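Local coordinates for transaminase (Bacillus megaterium, PDB 5G09), which probably catalyses pyridoxal phosphate-dependent transfer of amino groups between amines or amino acids and carbonyl acceptors, at residues D[265-270]-D[293-298]; D[120-125]-D[150-155]; D[82-87]-D[329-334]. All coordinates share one frame; numbering follows the deposited sequence.

Contact 1: residues D[265-270]-D[293-298]; sequences LWINDE and IITMGK. With 6DF ([6-methyl-5-oxidanyl-4-[(~{E})-[(1~{R})-1-phenylethyl]iminomethyl]pyridin-3-yl]methyl dihydrogen phosphate), chain R.
D269 splits its carboxylate between the neighbouring strand and the cofactor: OD1 takes a weak hydrogen bond from T295 OG1 (2.8 Å), while OD2 lies 2.8 Å from the pyridine N1 of the bound phenylethyl imine 6DF. The D269 CG stands opposite the backbone N (chi1 -176°), which extends the carboxylate toward T295 OG1 and N1. OD1 also accepts from V271 N and OD2 from H149 ND1, so several donors fix the rotation of the group.

Strands 265-269 and 293-296 run parallel in the large mixed sheet, their axes 20° apart. I293 N donates to W266 O, then N268 N donates back to I293 O (3.0 Å); weaker bonds, T295 N to N268 O and E270 N to T295 O, continue the pairing. I267, I293 and T295 share the D269 face, where CG2 of I267 meets CG2 of I293 at 4.2 Å. E270 CG rests 4.0 Å from I294 CG2, whose residue shares the opposite face with N268. Past the strands, a water joins E270 O to G297 N. K298 CE comes within 3.3 Å of C4' of 6DF, and NZ, not bonded to this imine carbon, is hydrogen-bonded to L59 O and to T330 OG1 of the second subunit. A carboxylate held beside N1 in this way would probably favour a protonated pyridine, the electron sink that aminotransferase chemistry draws on.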
loop_
_atom_site.group_PDB
_atom_site.type_symbol
_atom_site.label_atom_id
_atom_site.label_comp_id
_atom_site.label_asym_id
_atom_site.label_seq_id
_atom_site.Cartn_x
_atom_site.Cartn_y
_atom_site.Cartn_z
ATOM N N LEU D 265 20.671 7.100 -4.515
ATOM C CA LEU D 265 20.636 8.468 -5.033
ATOM C C LEU D 265 20.342 9.520 -3.977
ATOM O O LEU D 265 19.713 9.235 -2.938
ATOM C CB LEU D 265 19.632 8.616 -6.195
ATOM C CG LEU D 265 19.850 7.777 -7.458
ATOM C CD1 LEU D 265 18.693 7.959 -8.442
ATOM C CD2 LEU D 265 21.181 8.102 -8.151
ATOM N N TRP D 266 20.825 10.744 -4.241
ATOM C CA TRP D 266 20.495 11.862 -3.413
ATOM C C TRP D 266 19.715 12.884 -4.249
ATOM O O TRP D 266 20.222 13.414 -5.250
ATOM C CB TRP D 266 21.750 12.468 -2.775
ATOM C CG TRP D 266 21.472 13.747 -2.035
ATOM C CD1 TRP D 266 20.355 14.048 -1.268
ATOM C CD2 TRP D 266 22.329 14.895 -1.956
ATOM N NE1 TRP D 266 20.469 15.326 -0.750
ATOM C CE2 TRP D 266 21.668 15.863 -1.153
ATOM C CE3 TRP D 266 23.591 15.211 -2.500
ATOM C CZ2 TRP D 266 22.232 17.141 -0.890
ATOM C CZ3 TRP D 266 24.147 16.495 -2.228
ATOM C CH2 TRP D 266 23.465 17.419 -1.435
ATOM N N ILE D 267 18.456 13.100 -3.865
ATOM C CA ILE D 267 17.623 14.163 -4.448
ATOM C C ILE D 267 17.651 15.285 -3.467
ATOM O O ILE D 267 17.280 15.099 -2.319
ATOM C CB ILE D 267 16.137 13.732 -4.612
ATOM C CG1 ILE D 267 16.044 12.436 -5.418
ATOM C CG2 ILE D 267 15.318 14.866 -5.297
ATOM C CD1 ILE D 267 14.661 11.797 -5.423
ATOM N N ASN D 268 18.136 16.452 -3.887
ATOM C CA ASN D 268 17.945 17.615 -3.068
ATOM C C ASN D 268 16.884 18.518 -3.680
ATOM O O ASN D 268 16.963 18.866 -4.832
ATOM C CB ASN D 268 19.223 18.409 -2.805
ATOM C CG ASN D 268 18.983 19.466 -1.748
ATOM O OD1 ASN D 268 18.592 19.131 -0.638
ATOM N ND2 ASN D 268 19.126 20.739 -2.103
ATOM N N ASP D 269 15.870 18.829 -2.886
ATOM C CA ASP D 269 14.717 19.573 -3.307
ATOM C C ASP D 269 15.101 21.030 -3.155
ATOM O O ASP D 269 15.197 21.533 -2.041
ATOM C CB ASP D 269 13.530 19.225 -2.379
ATOM C CG ASP D 269 12.210 19.894 -2.802
ATOM O OD1 ASP D 269 12.246 20.818 -3.625
ATOM O OD2 ASP D 269 11.123 19.496 -2.272
ATOM N N GLU D 270 15.352 21.685 -4.278
ATOM C CA GLU D 270 15.701 23.110 -4.279
ATOM C C GLU D 270 14.504 23.999 -4.593
ATOM O O GLU D 270 14.707 25.142 -5.000
ATOM C CB GLU D 270 16.823 23.383 -5.316
ATOM C CG GLU D 270 18.169 22.782 -4.944
ATOM C CD GLU D 270 18.891 23.618 -3.896
ATOM O OE1 GLU D 270 18.558 24.833 -3.741
ATOM O OE2 GLU D 270 19.797 23.057 -3.228
ATOM N N ILE D 293 19.986 14.530 -8.345
ATOM C CA ILE D 293 18.803 15.193 -8.919
ATOM C C ILE D 293 18.443 16.383 -8.042
ATOM O O ILE D 293 18.540 16.306 -6.816
ATOM C CB ILE D 293 17.574 14.233 -8.939
ATOM C CG1 ILE D 293 17.839 12.985 -9.792
ATOM C CG2 ILE D 293 16.306 14.976 -9.412
ATOM C CD1 ILE D 293 16.758 11.904 -9.640
ATOM N N ILE D 294 18.045 17.495 -8.656
ATOM C CA ILE D 294 17.384 18.545 -7.898
ATOM C C ILE D 294 16.031 18.862 -8.478
ATOM O O ILE D 294 15.807 18.674 -9.665
ATOM C CB ILE D 294 18.219 19.868 -7.764
ATOM C CG1 ILE D 294 18.464 20.533 -9.132
ATOM C CG2 ILE D 294 19.513 19.597 -7.006
ATOM C CD1 ILE D 294 18.918 21.984 -9.001
ATOM N N THR D 295 15.119 19.328 -7.616
ATOM C CA THR D 295 13.805 19.753 -8.057
ATOM C C THR D 295 13.714 21.259 -7.870
ATOM O O THR D 295 14.263 21.816 -6.912
ATOM C CB THR D 295 12.714 19.047 -7.224
ATOM O OG1 THR D 295 13.024 19.214 -5.828
ATOM C CG2 THR D 295 12.734 17.550 -7.501
ATOM N N MET D 296 13.021 21.919 -8.786
ATOM C CA MET D 296 12.929 23.390 -8.778
ATOM C C MET D 296 11.498 23.914 -8.953
ATOM O O MET D 296 10.647 23.262 -9.564
ATOM C CB MET D 296 13.788 23.972 -9.917
ATOM C CG MET D 296 15.308 23.834 -9.705
ATOM S SD MET D 296 16.242 23.953 -11.259
ATOM C CE MET D 296 15.909 22.335 -11.973
ATOM N N GLY D 297 11.272 25.128 -8.458
ATOM C CA GLY D 297 10.042 25.887 -8.723
ATOM C C GLY D 297 10.280 27.274 -8.174
ATOM O O GLY D 297 11.431 27.722 -8.161
ATOM N N LYS D 298 9.221 27.920 -7.692
ATOM C CA LYS D 298 9.304 29.221 -6.956
ATOM C C LYS D 298 10.221 30.254 -7.663
ATOM O O LYS D 298 9.798 30.850 -8.659
ATOM C CB LYS D 298 9.631 29.025 -5.442
ATOM C CG LYS D 298 8.549 28.250 -4.639
ATOM C CD LYS D 298 8.949 27.989 -3.185
ATOM C CE LYS D 298 7.917 27.116 -2.455
ATOM N NZ LYS D 298 6.610 27.794 -2.379
HETATM N N1 6DF R . 9.248 21.566 -2.231
HETATM C C2 6DF R . 9.473 22.484 -1.292
HETATM N N2 6DF R . 5.925 24.714 -0.283
HETATM C C3 6DF R . 8.494 23.445 -1.041
HETATM C C4 6DF R . 7.308 23.460 -1.776
HETATM C C5 6DF R . 7.133 22.469 -2.750
HETATM C C6 6DF R . 8.122 21.545 -2.952
HETATM C C7 6DF R . 4.824 25.537 0.294
HETATM C C8 6DF R . 4.066 26.390 -0.724
HETATM C C9 6DF R . 5.168 26.257 1.574
HETATM C C10 6DF R . 6.378 26.949 1.717
HETATM C C11 6DF R . 6.648 27.601 2.927
HETATM C C12 6DF R . 5.705 27.592 3.970
HETATM C C13 6DF R . 4.489 26.917 3.827
HETATM O O2P 6DF R . 3.585 24.450 -4.139
HETATM P P 6DF R . 4.420 23.783 -5.222
HETATM O O3P 6DF R . 3.668 22.538 -5.712
HETATM O O1P 6DF R . 4.703 24.710 -6.378
HETATM O O4P 6DF R . 5.839 23.388 -4.581
HETATM C "C5'" 6DF R . 5.901 22.335 -3.606
HETATM C "C2'" 6DF R . 10.793 22.398 -0.552
HETATM O O3 6DF R . 8.704 24.348 -0.057
HETATM C "C4'" 6DF R . 6.192 24.420 -1.512
HETATM C C14 6DF R . 4.232 26.254 2.626
HETATM O O HOH W 1 13.891 26.210 -7.440
#

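Contact 2: residues D[120-125]-D[150-155]; sequences TGSEAV and GWTGGA. With 6DF ([6-methyl-5-oxidanyl-4-[(~{E})-[(1~{R})-1-phenylethyl]iminomethyl]pyridin-3-yl]methyl dihydrogen phosphate), chain R.
S122 holds its hydroxyl anti to its own carbonyl carbon (chi1 -70°), which brings OG to W151 N; W151 sets its indole between backbone N and carbonyl carbon (chi1 67°), which brings ring atom CD1 beside that same OG. This is the phosphate cup of the fold type I PLP enzymes, built on the first turn of helix 121-136. S122 OG works in both directions, accepting from W151 N (3.2 Å, 157°) and donating to O3P of 6DF at 2.6 Å. S122 N reaches the same oxygen, so two donors from one residue grip O3P, while G121 N donates to O1P (2.9 Å). These backbone N-H groups lie at the helix N-terminus, whose dipole would probably favour the phosphate charge. T120 is the N-cap of helix 121-136, its OG1 accepting from E123 N.

G121 has to be small, since a side chain there would run into the ester oxygen O4P. G150, its CA 3.2 Å from S122 OG, is constrained too: a CB would clash with that oxygen, and its backbone angles by themselves call for glycine. The W151 ring meets O3P at its edge and carries T152 CG2 over the centre of one face, 3.6 Å above the plane. T152 OG1 has its main partner in E126 OE2. Deeper along the helix, V125 CG1 closes the contact against A155 CB at 3.9 Å.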
loop_
_atom_site.group_PDB
_atom_site.type_symbol
_atom_site.label_atom_id
_atom_site.label_comp_id
_atom_site.label_asym_id
_atom_site.label_seq_id
_atom_site.Cartn_x
_atom_site.Cartn_y
_atom_site.Cartn_z
ATOM N N THR D 120 4.712 23.118 -11.675
ATOM C CA THR D 120 4.739 23.455 -10.248
ATOM C C THR D 120 5.854 22.711 -9.509
ATOM O O THR D 120 6.440 21.753 -10.031
ATOM C CB THR D 120 3.379 23.110 -9.572
ATOM O OG1 THR D 120 3.207 21.678 -9.517
ATOM C CG2 THR D 120 2.188 23.756 -10.328
ATOM N N GLY D 121 6.118 23.105 -8.268
ATOM C CA GLY D 121 7.178 22.422 -7.480
ATOM C C GLY D 121 6.772 20.984 -7.156
ATOM O O GLY D 121 7.616 20.078 -7.163
ATOM N N SER D 122 5.481 20.770 -6.875
ATOM C CA SER D 122 4.974 19.412 -6.549
ATOM C C SER D 122 5.137 18.513 -7.777
ATOM O O SER D 122 5.584 17.366 -7.659
ATOM C CB SER D 122 3.510 19.458 -6.101
ATOM O OG SER D 122 3.388 20.078 -4.834
ATOM N N GLU D 123 4.804 19.031 -8.963
ATOM C CA GLU D 123 5.003 18.272 -10.217
ATOM C C GLU D 123 6.489 17.958 -10.453
ATOM O O GLU D 123 6.844 16.873 -10.941
ATOM C CB GLU D 123 4.388 19.031 -11.414
ATOM C CG GLU D 123 2.861 18.935 -11.447
ATOM C CD GLU D 123 2.266 19.388 -12.773
ATOM O OE1 GLU D 123 2.970 20.100 -13.528
ATOM O OE2 GLU D 123 1.097 19.034 -13.074
ATOM N N ALA D 124 7.372 18.900 -10.080
ATOM C CA ALA D 124 8.819 18.660 -10.180
ATOM C C ALA D 124 9.234 17.509 -9.231
ATOM O O ALA D 124 10.021 16.624 -9.611
ATOM C CB ALA D 124 9.610 19.953 -9.864
ATOM N N VAL D 125 8.716 17.506 -8.005
ATOM C CA VAL D 125 9.060 16.426 -7.055
ATOM C C VAL D 125 8.506 15.085 -7.573
ATOM O O VAL D 125 9.211 14.077 -7.549
ATOM C CB VAL D 125 8.612 16.742 -5.595
ATOM C CG1 VAL D 125 8.754 15.504 -4.701
ATOM C CG2 VAL D 125 9.458 17.910 -5.018
ATOM N N GLY D 150 5.767 19.065 -1.163
ATOM C CA GLY D 150 4.580 19.222 -2.007
ATOM C C GLY D 150 3.341 18.520 -1.484
ATOM O O GLY D 150 3.367 17.870 -0.416
ATOM N N TRP D 151 2.252 18.667 -2.242
ATOM C CA TRP D 151 0.896 18.278 -1.809
ATOM C C TRP D 151 0.242 17.209 -2.702
ATOM O O TRP D 151 -0.759 16.592 -2.293
ATOM C CB TRP D 151 -0.028 19.497 -1.740
ATOM C CG TRP D 151 -0.294 20.072 -3.099
ATOM C CD1 TRP D 151 0.489 20.967 -3.790
ATOM C CD2 TRP D 151 -1.395 19.744 -3.957
ATOM N NE1 TRP D 151 -0.077 21.225 -5.020
ATOM C CE2 TRP D 151 -1.238 20.494 -5.142
ATOM C CE3 TRP D 151 -2.518 18.901 -3.823
ATOM C CZ2 TRP D 151 -2.160 20.423 -6.203
ATOM C CZ3 TRP D 151 -3.434 18.817 -4.881
ATOM C CH2 TRP D 151 -3.241 19.580 -6.063
ATOM N N THR D 152 0.767 16.987 -3.906
ATOM C CA THR D 152 0.129 16.008 -4.822
ATOM C C THR D 152 0.475 14.593 -4.315
ATOM O O THR D 152 1.403 14.431 -3.498
ATOM C CB THR D 152 0.571 16.227 -6.298
ATOM O OG1 THR D 152 1.996 16.367 -6.359
ATOM C CG2 THR D 152 -0.024 17.506 -6.875
ATOM N N GLY D 153 -0.284 13.584 -4.759
ATOM C CA GLY D 153 -0.217 12.235 -4.172
ATOM C C GLY D 153 1.190 11.682 -3.946
ATOM O O GLY D 153 1.481 11.170 -2.860
ATOM N N GLY D 154 2.069 11.791 -4.943
ATOM C CA GLY D 154 3.434 11.238 -4.835
ATOM C C GLY D 154 4.360 12.110 -3.994
ATOM O O GLY D 154 5.058 11.626 -3.082
ATOM N N ALA D 155 4.357 13.413 -4.281
ATOM C CA ALA D 155 5.093 14.392 -3.492
ATOM C C ALA D 155 4.657 14.382 -2.024
ATOM O O ALA D 155 5.511 14.550 -1.139
ATOM C CB ALA D 155 4.891 15.788 -4.069
HETATM N N1 6DF R . 9.248 21.566 -2.231
HETATM C C2 6DF R . 9.473 22.484 -1.292
HETATM N N2 6DF R . 5.925 24.714 -0.283
HETATM C C3 6DF R . 8.494 23.445 -1.041
HETATM C C4 6DF R . 7.308 23.460 -1.776
HETATM C C5 6DF R . 7.133 22.469 -2.750
HETATM C C6 6DF R . 8.122 21.545 -2.952
HETATM C C7 6DF R . 4.824 25.537 0.294
HETATM C C8 6DF R . 4.066 26.390 -0.724
HETATM C C9 6DF R . 5.168 26.257 1.574
HETATM C C10 6DF R . 6.378 26.949 1.717
HETATM C C11 6DF R . 6.648 27.601 2.927
HETATM C C12 6DF R . 5.705 27.592 3.970
HETATM C C13 6DF R . 4.489 26.917 3.827
HETATM O O2P 6DF R . 3.585 24.450 -4.139
HETATM P P 6DF R . 4.420 23.783 -5.222
HETATM O O3P 6DF R . 3.668 22.538 -5.712
HETATM O O1P 6DF R . 4.703 24.710 -6.378
HETATM O O4P 6DF R . 5.839 23.388 -4.581
HETATM C "C5'" 6DF R . 5.901 22.335 -3.606
HETATM C "C2'" 6DF R . 10.793 22.398 -0.552
HETATM O O3 6DF R . 8.704 24.348 -0.057
HETATM C "C4'" 6DF R . 6.192 24.420 -1.512
HETATM C C14 6DF R . 4.232 26.254 2.626
#

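Contact 3: residues D[82-87]-D[329-334]; sequences YGFVWD and STYAGH. With 6DF ([6-methyl-5-oxidanyl-4-[(~{E})-[(1~{R})-1-phenylethyl]iminomethyl]pyridin-3-yl]methyl dihydrogen phosphate), chain M.
G83, entered through a cis peptide bond and held at positive phi, starts the contact by bringing its O to 4.2 Å from H334 CE1. F84 follows and makes the largest contribution. Its CG is trans to the backbone N (chi1 170°), which sends the ring into the turns of 329-334. CZ there meets T330 O at 3.1 Å, the oxygen lying at the ring edge and in its plane. Y331 points its own edge at the F84 face in an offset edge-to-face pair, planes 83° apart. H334 meets the same ring at a lower angle, its CD2 3.4 Å from F84 CD1, to make an aromatic cluster of three. With an alanine here instead of F84, a gap is likely to open between T330 O and the rings of Y331 and H334, which would lose their common partner. V85 turns its side chain away, but a water lies within reach of both its O and A332 O. D87 finishes the segment: its N donates to a second water (2.8 Å), for whose protons S329 O and A332 O are among the competing acceptors, while its carboxylate is held by K94 and R116.

The two consecutive turns, type I from S329 and type II from Y331, present T330 N and OG1 to O2P of 6DF, the latter at 2.7 Å; its phosphate is also hydrogen-bonded by S122 and G121 of the second subunit. The arrangement is that of a class-III aminotransferase dimer interface, where one subunit supplies a phosphate-binding loop to its neighbour's active site.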
loop_
_atom_site.group_PDB
_atom_site.type_symbol
_atom_site.label_atom_id
_atom_site.label_comp_id
_atom_site.label_asym_id
_atom_site.label_seq_id
_atom_site.Cartn_x
_atom_site.Cartn_y
_atom_site.Cartn_z
ATOM N N TYR D 82 3.224 33.168 -29.402
ATOM C CA TYR D 82 2.477 32.041 -28.818
ATOM C C TYR D 82 1.288 32.586 -28.060
ATOM O O TYR D 82 1.406 33.667 -27.486
ATOM C CB TYR D 82 3.387 31.244 -27.858
ATOM C CG TYR D 82 4.655 30.708 -28.522
ATOM C CD1 TYR D 82 4.610 29.635 -29.410
ATOM C CD2 TYR D 82 5.900 31.272 -28.238
ATOM C CE1 TYR D 82 5.768 29.159 -30.033
ATOM C CE2 TYR D 82 7.058 30.803 -28.847
ATOM C CZ TYR D 82 6.982 29.743 -29.743
ATOM O OH TYR D 82 8.145 29.269 -30.322
ATOM N N GLY D 83 0.174 31.846 -27.982
ATOM C CA GLY D 83 0.081 30.453 -28.442
ATOM C C GLY D 83 0.457 29.380 -27.407
ATOM O O GLY D 83 0.822 29.689 -26.277
ATOM N N PHE D 84 0.353 28.117 -27.802
ATOM C CA PHE D 84 0.703 26.991 -26.923
ATOM C C PHE D 84 1.172 25.834 -27.781
ATOM O O PHE D 84 0.494 25.477 -28.739
ATOM C CB PHE D 84 -0.503 26.503 -26.092
ATOM C CG PHE D 84 -0.233 25.203 -25.379
ATOM C CD1 PHE D 84 0.667 25.166 -24.334
ATOM C CD2 PHE D 84 -0.807 23.997 -25.820
ATOM C CE1 PHE D 84 0.990 23.960 -23.695
ATOM C CE2 PHE D 84 -0.506 22.793 -25.174
ATOM C CZ PHE D 84 0.385 22.785 -24.101
ATOM N N VAL D 85 2.310 25.236 -27.437
ATOM C CA VAL D 85 2.659 23.905 -27.985
ATOM C C VAL D 85 3.065 23.021 -26.824
ATOM O O VAL D 85 3.602 23.518 -25.828
ATOM C CB VAL D 85 3.795 23.956 -29.065
ATOM C CG1 VAL D 85 3.273 24.608 -30.344
ATOM C CG2 VAL D 85 5.031 24.669 -28.537
ATOM N N TRP D 86 2.780 21.725 -26.919
ATOM C CA TRP D 86 3.179 20.810 -25.840
ATOM C C TRP D 86 4.612 20.282 -26.038
ATOM O O TRP D 86 5.274 20.607 -27.048
ATOM C CB TRP D 86 2.108 19.719 -25.599
ATOM C CG TRP D 86 2.001 18.604 -26.610
ATOM C CD1 TRP D 86 1.392 18.648 -27.808
ATOM C CD2 TRP D 86 2.495 17.265 -26.452
ATOM N NE1 TRP D 86 1.478 17.421 -28.438
ATOM C CE2 TRP D 86 2.147 16.553 -27.615
ATOM C CE3 TRP D 86 3.199 16.603 -25.435
ATOM C CZ2 TRP D 86 2.483 15.205 -27.800
ATOM C CZ3 TRP D 86 3.551 15.268 -25.618
ATOM C CH2 TRP D 86 3.191 14.582 -26.790
ATOM N N ASP D 87 5.104 19.502 -25.069
ATOM C CA ASP D 87 6.518 19.186 -24.937
ATOM C C ASP D 87 7.176 18.469 -26.136
ATOM O O ASP D 87 8.413 18.448 -26.252
ATOM C CB ASP D 87 6.698 18.308 -23.708
ATOM C CG ASP D 87 8.076 18.383 -23.148
ATOM O OD1 ASP D 87 8.641 19.495 -23.104
ATOM O OD2 ASP D 87 8.595 17.321 -22.747
ATOM N N SER D 329 2.565 15.615 -19.638
ATOM C CA SER D 329 1.903 16.630 -18.809
ATOM C C SER D 329 1.509 17.741 -19.773
ATOM O O SER D 329 2.392 18.257 -20.443
ATOM C CB SER D 329 2.885 17.198 -17.782
ATOM O OG SER D 329 2.379 18.443 -17.274
ATOM N N THR D 330 0.226 18.079 -19.871
ATOM C CA THR D 330 -0.218 19.042 -20.905
ATOM C C THR D 330 0.662 20.317 -20.952
ATOM O O THR D 330 1.264 20.636 -21.998
ATOM C CB THR D 330 -1.708 19.423 -20.736
ATOM O OG1 THR D 330 -2.529 18.245 -20.826
ATOM C CG2 THR D 330 -2.171 20.426 -21.818
ATOM N N TYR D 331 0.802 20.995 -19.814
ATOM C CA TYR D 331 1.473 22.294 -19.792
ATOM C C TYR D 331 2.964 22.261 -19.585
ATOM O O TYR D 331 3.591 23.322 -19.563
ATOM C CB TYR D 331 0.817 23.197 -18.750
ATOM C CG TYR D 331 -0.618 23.480 -19.102
ATOM C CD1 TYR D 331 -0.981 23.752 -20.432
ATOM C CD2 TYR D 331 -1.613 23.480 -18.132
ATOM C CE1 TYR D 331 -2.284 24.012 -20.764
ATOM C CE2 TYR D 331 -2.925 23.747 -18.463
ATOM C CZ TYR D 331 -3.251 24.021 -19.774
ATOM O OH TYR D 331 -4.552 24.290 -20.108
ATOM N N ALA D 332 3.538 21.060 -19.450
ATOM C CA ALA D 332 4.991 20.935 -19.237
ATOM C C ALA D 332 5.736 21.599 -20.413
ATOM O O ALA D 332 5.465 21.276 -21.596
ATOM C CB ALA D 332 5.396 19.473 -19.076
ATOM N N GLY D 333 6.604 22.556 -20.077
ATOM C CA GLY D 333 7.363 23.311 -21.082
ATOM C C GLY D 333 6.604 24.438 -21.794
ATOM O O GLY D 333 7.098 24.974 -22.795
ATOM N N HIS D 334 5.430 24.804 -21.278
ATOM C CA HIS D 334 4.601 25.899 -21.820
ATOM C C HIS D 334 5.501 27.067 -22.278
ATOM O O HIS D 334 6.282 27.595 -21.473
ATOM C CB HIS D 334 3.575 26.380 -20.756
ATOM C CG HIS D 334 2.499 27.272 -21.314
ATOM N ND1 HIS D 334 2.748 28.556 -21.766
ATOM C CD2 HIS D 334 1.174 27.058 -21.514
ATOM C CE1 HIS D 334 1.627 29.088 -22.223
ATOM N NE2 HIS D 334 0.656 28.199 -22.086
HETATM N N1 6DF M . -7.809 14.299 -17.205
HETATM C C2 6DF M . -7.991 14.056 -18.532
HETATM N N2 6DF M . -4.391 14.196 -20.799
HETATM C C3 6DF M . -6.953 14.293 -19.402
HETATM C C4 6DF M . -5.746 14.803 -18.915
HETATM C C5 6DF M . -5.599 15.036 -17.530
HETATM C C6 6DF M . -6.665 14.788 -16.679
HETATM C C7 6DF M . -3.268 14.102 -21.763
HETATM C C8 6DF M . -2.394 15.341 -21.923
HETATM C C9 6DF M . -3.639 13.503 -23.075
HETATM C C10 6DF M . -4.814 13.890 -23.737
HETATM C C11 6DF M . -5.129 13.318 -24.972
HETATM C C12 6DF M . -4.262 12.373 -25.538
HETATM C C13 6DF M . -3.087 12.004 -24.871
HETATM O O2P 6DF M . -1.966 17.099 -18.490
HETATM P P 6DF M . -2.714 17.648 -17.287
HETATM O O3P 6DF M . -1.994 17.335 -15.972
HETATM O O1P 6DF M . -2.931 19.141 -17.379
HETATM O O4P 6DF M . -4.176 16.937 -17.299
HETATM C "C5'" 6DF M . -4.306 15.554 -16.941
HETATM C "C2'" 6DF M . -9.321 13.539 -19.050
HETATM O O3 6DF M . -7.118 14.022 -20.727
HETATM C "C4'" 6DF M . -4.580 15.012 -19.833
HETATM C C14 6DF M . -2.771 12.570 -23.645
HETATM O O HOH W 2 5.526 22.535 -24.037
HETATM O O HOH W 3 3.952 19.250 -22.496
#

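How the contacts relate
Contacts 1 and 2 work on the same 6DF molecule, contact 1 at the pyridine nitrogen and the imine carbon, contact 2 at the phosphate, with centres 11 Å apart. They also touch directly: D269 OD2 lies 3.6 Å from V125 CG2, and T295 CG2 lies 3.6 Å from A124 O, so helix 121-136 packs against the ends of strands 265-269 and 293-296 near the ring. Contact 3 serves a different cofactor copy. Its centre is 19 Å from contact 2 and 22 Å from contact 1; it meets contact 2 loosely, S329 OG to E123 OE1 at 4.1 Å. By the dimer's exchange, T330 of the second subunit completes the site of contacts 1 and 2, hydrogen-bonding both 6DF and K298 NZ.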